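Local coordinates for alpha-amylase inhibitor 0.19 (Triticum aestivum, PDB 1HSS), which inhibits alpha-amylases as a homodimeric, disulfide-rich wheat kernel protein of the cereal trypsin/alpha-amylase inhibitor family, and is an allergen that binds IgE, at residues F12-R25 with A56-H68. Sequence-based numbering, arbitrary orientation.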
loop_
_atom_site.group_PDB
_atom_site.type_symbol
_atom_site.label_atom_id
_atom_site.label_comp_id
_atom_site.label_asym_id
_atom_site.label_seq_id
_atom_site.Cartn_x
_atom_site.Cartn_y
_atom_site.Cartn_z
ATOM N N PHE A 12 -10.597 6.137 -18.372
ATOM C CA PHE A 12 -11.409 5.612 -17.290
ATOM C C PHE A 12 -12.659 6.463 -17.161
ATOM O O PHE A 12 -12.640 7.616 -17.537
ATOM C CB PHE A 12 -10.630 5.611 -15.957
ATOM C CG PHE A 12 -9.923 6.904 -15.642
ATOM C CD1 PHE A 12 -8.635 7.130 -16.097
ATOM C CD2 PHE A 12 -10.515 7.845 -14.827
ATOM C CE1 PHE A 12 -7.942 8.265 -15.745
ATOM C CE2 PHE A 12 -9.826 8.997 -14.461
ATOM C CZ PHE A 12 -8.535 9.204 -14.924
ATOM N N GLN A 13 -13.758 5.864 -16.701
ATOM C CA GLN A 13 -15.005 6.584 -16.413
ATOM C C GLN A 13 -14.761 7.623 -15.323
ATOM O O GLN A 13 -13.974 7.396 -14.408
ATOM C CB GLN A 13 -16.108 5.608 -15.954
ATOM C CG GLN A 13 -16.247 5.478 -14.398
ATOM C CD GLN A 13 -17.008 4.223 -13.898
ATOM O OE1 GLN A 13 -16.400 3.182 -13.590
ATOM N NE2 GLN A 13 -18.301 4.387 -13.645
ATOM N N VAL A 14 -15.420 8.767 -15.439
ATOM C CA VAL A 14 -15.431 9.782 -14.388
ATOM C C VAL A 14 -16.895 10.033 -13.975
ATOM O O VAL A 14 -17.806 9.880 -14.793
ATOM C CB VAL A 14 -14.749 11.098 -14.879
ATOM C CG1 VAL A 14 -15.249 12.290 -14.102
ATOM C CG2 VAL A 14 -13.254 10.990 -14.712
ATOM N N PRO A 15 -17.154 10.207 -12.664
ATOM C CA PRO A 15 -16.230 10.149 -11.523
ATOM C C PRO A 15 -15.561 8.802 -11.364
ATOM O O PRO A 15 -16.156 7.772 -11.660
ATOM C CB PRO A 15 -17.114 10.478 -10.327
ATOM C CG PRO A 15 -18.465 10.108 -10.754
ATOM C CD PRO A 15 -18.529 10.461 -12.209
ATOM N N ALA A 16 -14.271 8.844 -11.062
ATOM C CA ALA A 16 -13.410 7.681 -11.168
ATOM C C ALA A 16 -13.701 6.698 -10.037
ATOM O O ALA A 16 -14.083 7.105 -8.946
ATOM C CB ALA A 16 -11.937 8.121 -11.154
ATOM N N LEU A 17 -13.721 5.411 -10.360
ATOM C CA LEU A 17 -13.750 4.344 -9.347
ATOM C C LEU A 17 -14.743 4.566 -8.199
ATOM O O LEU A 17 -14.369 4.537 -7.030
ATOM C CB LEU A 17 -12.355 4.127 -8.764
ATOM C CG LEU A 17 -11.256 3.998 -9.803
ATOM C CD1 LEU A 17 -9.925 3.984 -9.134
ATOM C CD2 LEU A 17 -11.461 2.761 -10.619
ATOM N N PRO A 18 -16.046 4.645 -8.520
ATOM C CA PRO A 18 -17.101 4.799 -7.513
ATOM C C PRO A 18 -17.028 3.748 -6.405
ATOM O O PRO A 18 -17.225 4.059 -5.229
ATOM C CB PRO A 18 -18.382 4.657 -8.323
ATOM C CG PRO A 18 -17.996 5.029 -9.690
ATOM C CD PRO A 18 -16.612 4.529 -9.873
ATOM N N ALA A 19 -16.699 2.512 -6.785
ATOM C CA ALA A 19 -16.679 1.392 -5.855
ATOM C C ALA A 19 -15.487 1.439 -4.916
ATOM O O ALA A 19 -15.475 0.787 -3.885
ATOM C CB ALA A 19 -16.660 0.110 -6.622
ATOM N N CYS A 20 -14.466 2.194 -5.284
ATOM C CA CYS A 20 -13.264 2.238 -4.473
ATOM C C CYS A 20 -13.331 3.307 -3.412
ATOM O O CYS A 20 -12.546 3.302 -2.474
ATOM C CB CYS A 20 -12.015 2.442 -5.349
ATOM S SG CYS A 20 -11.711 1.062 -6.495
ATOM N N ARG A 21 -14.279 4.218 -3.550
ATOM C CA ARG A 21 -14.376 5.335 -2.639
ATOM C C ARG A 21 -14.807 4.865 -1.248
ATOM O O ARG A 21 -14.211 5.241 -0.237
ATOM C CB ARG A 21 -15.326 6.391 -3.228
ATOM C CG ARG A 21 -14.634 7.183 -4.328
ATOM C CD ARG A 21 -15.411 7.428 -5.604
ATOM N NE ARG A 21 -15.742 8.842 -5.740
ATOM C CZ ARG A 21 -15.247 9.691 -6.642
ATOM N NH1 ARG A 21 -14.722 9.278 -7.780
ATOM N NH2 ARG A 21 -15.482 10.981 -6.480
ATOM N N PRO A 22 -15.770 3.938 -1.184
ATOM C CA PRO A 22 -16.109 3.370 0.118
ATOM C C PRO A 22 -15.010 2.483 0.710
ATOM O O PRO A 22 -14.840 2.426 1.912
ATOM C CB PRO A 22 -17.392 2.587 -0.167
ATOM C CG PRO A 22 -17.409 2.397 -1.643
ATOM C CD PRO A 22 -16.825 3.656 -2.168
ATOM N N LEU A 23 -14.267 1.789 -0.138
ATOM C CA LEU A 23 -13.120 1.019 0.302
ATOM C C LEU A 23 -12.095 1.906 1.003
ATOM O O LEU A 23 -11.654 1.591 2.097
ATOM C CB LEU A 23 -12.465 0.350 -0.892
ATOM C CG LEU A 23 -11.174 -0.379 -0.526
ATOM C CD1 LEU A 23 -11.518 -1.532 0.388
ATOM C CD2 LEU A 23 -10.465 -0.894 -1.772
ATOM N N LEU A 24 -11.698 2.998 0.347
ATOM C CA LEU A 24 -10.720 3.946 0.884
ATOM C C LEU A 24 -11.137 4.572 2.233
ATOM O O LEU A 24 -10.318 4.728 3.133
ATOM C CB LEU A 24 -10.442 5.040 -0.160
ATOM C CG LEU A 24 -9.530 6.195 0.269
ATOM C CD1 LEU A 24 -8.186 5.670 0.812
ATOM C CD2 LEU A 24 -9.314 7.123 -0.894
ATOM N N ARG A 25 -12.423 4.861 2.396
ATOM C CA ARG A 25 -12.950 5.391 3.653
ATOM C C ARG A 25 -12.954 4.417 4.820
ATOM O O ARG A 25 -12.784 4.837 5.963
ATOM C CB ARG A 25 -14.353 5.938 3.446
ATOM C CG ARG A 25 -14.349 7.289 2.788
ATOM C CD ARG A 25 -15.586 8.037 3.165
ATOM N NE ARG A 25 -16.540 7.996 2.077
ATOM C CZ ARG A 25 -16.706 8.990 1.208
ATOM N NH1 ARG A 25 -16.168 10.197 1.451
ATOM N NH2 ARG A 25 -17.461 8.794 0.125
ATOM N N ALA A 56 -6.524 6.793 -12.714
ATOM C CA ALA A 56 -7.865 6.611 -12.153
ATOM C C ALA A 56 -7.936 6.858 -10.647
ATOM O O ALA A 56 -8.840 7.542 -10.176
ATOM C CB ALA A 56 -8.373 5.250 -12.464
ATOM N N LEU A 57 -6.945 6.363 -9.909
ATOM C CA LEU A 57 -6.873 6.548 -8.457
ATOM C C LEU A 57 -6.601 8.003 -8.053
ATOM O O LEU A 57 -7.205 8.509 -7.118
ATOM C CB LEU A 57 -5.797 5.625 -7.854
ATOM C CG LEU A 57 -6.235 4.177 -7.626
ATOM C CD1 LEU A 57 -5.038 3.295 -7.424
ATOM C CD2 LEU A 57 -7.169 4.091 -6.445
ATOM N N TYR A 58 -5.686 8.670 -8.752
ATOM C CA TYR A 58 -5.407 10.094 -8.532
ATOM C C TYR A 58 -6.675 10.949 -8.711
ATOM O O TYR A 58 -7.028 11.753 -7.847
ATOM C CB TYR A 58 -4.322 10.542 -9.506
ATOM C CG TYR A 58 -3.672 11.825 -9.124
ATOM C CD1 TYR A 58 -4.250 13.039 -9.458
ATOM C CD2 TYR A 58 -2.487 11.835 -8.427
ATOM C CE1 TYR A 58 -3.660 14.244 -9.103
ATOM C CE2 TYR A 58 -1.886 13.026 -8.058
ATOM C CZ TYR A 58 -2.475 14.237 -8.399
ATOM O OH TYR A 58 -1.885 15.441 -8.048
ATOM N N SER A 59 -7.374 10.713 -9.819
ATOM C CA SER A 59 -8.642 11.366 -10.143
ATOM C C SER A 59 -9.686 11.154 -9.057
ATOM O O SER A 59 -10.398 12.082 -8.690
ATOM C CB SER A 59 -9.178 10.830 -11.484
ATOM O OG SER A 59 -10.468 11.327 -11.796
ATOM N N MET A 60 -9.831 9.912 -8.603
ATOM C CA MET A 60 -10.750 9.576 -7.504
ATOM C C MET A 60 -10.462 10.352 -6.208
ATOM O O MET A 60 -11.358 10.978 -5.655
ATOM C CB MET A 60 -10.688 8.076 -7.214
ATOM C CG MET A 60 -11.620 7.611 -6.101
ATOM S SD MET A 60 -11.149 6.027 -5.371
ATOM C CE MET A 60 -9.762 6.505 -4.534
ATOM N N LEU A 61 -9.204 10.312 -5.751
ATOM C CA LEU A 61 -8.747 10.996 -4.541
ATOM C C LEU A 61 -8.940 12.504 -4.626
ATOM O O LEU A 61 -9.319 13.140 -3.651
ATOM C CB LEU A 61 -7.268 10.699 -4.311
ATOM C CG LEU A 61 -6.703 11.310 -3.041
ATOM C CD1 LEU A 61 -7.457 10.730 -1.861
ATOM C CD2 LEU A 61 -5.219 11.029 -2.954
ATOM N N ASP A 62 -8.574 13.072 -5.768
ATOM C CA ASP A 62 -8.759 14.485 -6.032
ATOM C C ASP A 62 -10.247 14.890 -5.963
ATOM O O ASP A 62 -10.615 15.805 -5.235
ATOM C CB ASP A 62 -8.151 14.820 -7.405
ATOM C CG ASP A 62 -8.167 16.314 -7.714
ATOM O OD1 ASP A 62 -7.345 17.066 -7.139
ATOM O OD2 ASP A 62 -9.003 16.735 -8.543
ATOM N N SER A 63 -11.114 14.136 -6.628
ATOM C CA SER A 63 -12.560 14.349 -6.504
ATOM C C SER A 63 -13.075 14.283 -5.063
ATOM O O SER A 63 -13.924 15.075 -4.668
ATOM C CB SER A 63 -13.336 13.331 -7.342
ATOM O OG SER A 63 -12.850 13.299 -8.664
ATOM N N MET A 64 -12.631 13.288 -4.301
ATOM C CA MET A 64 -13.052 13.150 -2.917
ATOM C C MET A 64 -12.670 14.351 -2.064
ATOM O O MET A 64 -13.484 14.869 -1.310
ATOM C CB MET A 64 -12.475 11.862 -2.334
ATOM C CG MET A 64 -13.083 10.660 -3.004
ATOM S SD MET A 64 -12.619 9.078 -2.340
ATOM C CE MET A 64 -13.555 9.036 -0.884
ATOM N N TYR A 65 -11.466 14.860 -2.277
ATOM C CA TYR A 65 -10.991 16.038 -1.564
ATOM C C TYR A 65 -11.621 17.331 -2.023
ATOM O O TYR A 65 -11.796 18.255 -1.235
ATOM C CB TYR A 65 -9.487 16.147 -1.701
ATOM C CG TYR A 65 -8.786 15.438 -0.600
ATOM C CD1 TYR A 65 -9.148 15.665 0.716
ATOM C CD2 TYR A 65 -7.764 14.548 -0.861
ATOM C CE1 TYR A 65 -8.494 15.035 1.754
ATOM C CE2 TYR A 65 -7.108 13.901 0.168
ATOM C CZ TYR A 65 -7.470 14.160 1.476
ATOM O OH TYR A 65 -6.748 13.628 2.514
ATOM N N LYS A 66 -11.929 17.400 -3.312
ATOM C CA LYS A 66 -12.498 18.600 -3.916
ATOM C C LYS A 66 -14.005 18.719 -3.732
ATOM O O LYS A 66 -14.570 19.798 -3.901
ATOM C CB LYS A 66 -12.159 18.649 -5.402
ATOM C CG LYS A 66 -11.170 19.742 -5.766
ATOM C CD LYS A 66 -9.796 19.186 -6.111
ATOM C CE LYS A 66 -8.688 19.893 -5.333
ATOM N NZ LYS A 66 -8.745 19.598 -3.867
ATOM N N GLU A 67 -14.657 17.606 -3.413
ATOM C CA GLU A 67 -16.037 17.643 -2.948
ATOM C C GLU A 67 -16.106 17.842 -1.424
ATOM O O GLU A 67 -16.812 18.739 -0.939
ATOM C CB GLU A 67 -16.775 16.363 -3.361
ATOM C CG GLU A 67 -18.239 16.280 -2.894
ATOM C CD GLU A 67 -19.021 17.595 -3.067
ATOM O OE1 GLU A 67 -19.163 18.065 -4.221
ATOM O OE2 GLU A 67 -19.518 18.141 -2.045
ATOM N N HIS A 68 -15.280 17.092 -0.691
ATOM C CA HIS A 68 -15.222 17.127 0.782
ATOM C C HIS A 68 -16.531 17.455 1.516
ATOM O O HIS A 68 -16.575 17.479 2.753
ATOM C CB HIS A 68 -14.090 18.062 1.271
ATOM C CG HIS A 68 -14.229 19.493 0.831
ATOM N ND1 HIS A 68 -13.283 20.129 0.055
ATOM C CD2 HIS A 68 -15.199 20.414 1.064
ATOM C CE1 HIS A 68 -13.668 21.371 -0.183
ATOM N NE2 HIS A 68 -14.830 21.568 0.416
HETATM O O HOH W 1 -13.151 11.423 -10.609
#
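Ala16 brings the loop of 12-25 closest to helix 56-67, its CA 4.9 Å from Met60 CA, and helix 20-25 crosses at -71° with the axes 11.0 Å apart. The Phe12 ring lies flat over Ala56, within helix 53-67. Ala56 CA sits 3.7 Å from the ring centroid, almost on the ring normal, a CH-pi contact. Phe12 CG stands between its backbone N and carbonyl carbon (chi1 48°), which turns the ring onto this helix. Ala16 CB fits between Ala56 O and Ser59 OG. One water links the loop backbone to two serine hydroxyls: it accepts from Ala16 N (2.8 Å), bonds Ser59 OG and donates to Ser63 OG. Ser63 OG also donates to Ser59 O, across the carbonyl plane from the helical donor Ser63 N.

Arg21 bends at chi2 and chi3, and its guanidinium folds back to Ala16. Arg21 NH1 donates to a lone pair of Ala16 O in the planes of both groups, a short and somewhat bent bond (2.5 Å, 147°). The aliphatic part slides past two methionines, with Arg21 CG 3.5 Å from Met60 CG and 3.4 Å from Met64 SD. Met60 SD also meets Cys20 CB, and Met60 CE reaches Leu24 CD2 (3.7 Å). Met64 CE lies over one face of the Arg25 guanidinium, whose NH1 bonds Ala79 O.

The contact is mostly buried in the helical, disulfide-linked fold of the cereal trypsin/alpha-amylase inhibitor family. Cys20 is joined to Cys41 of helix 35-46, Leu17 packs on Leu45 of that helix, and Leu24 continues onto Thr91 and Ala92 of helix 85-92.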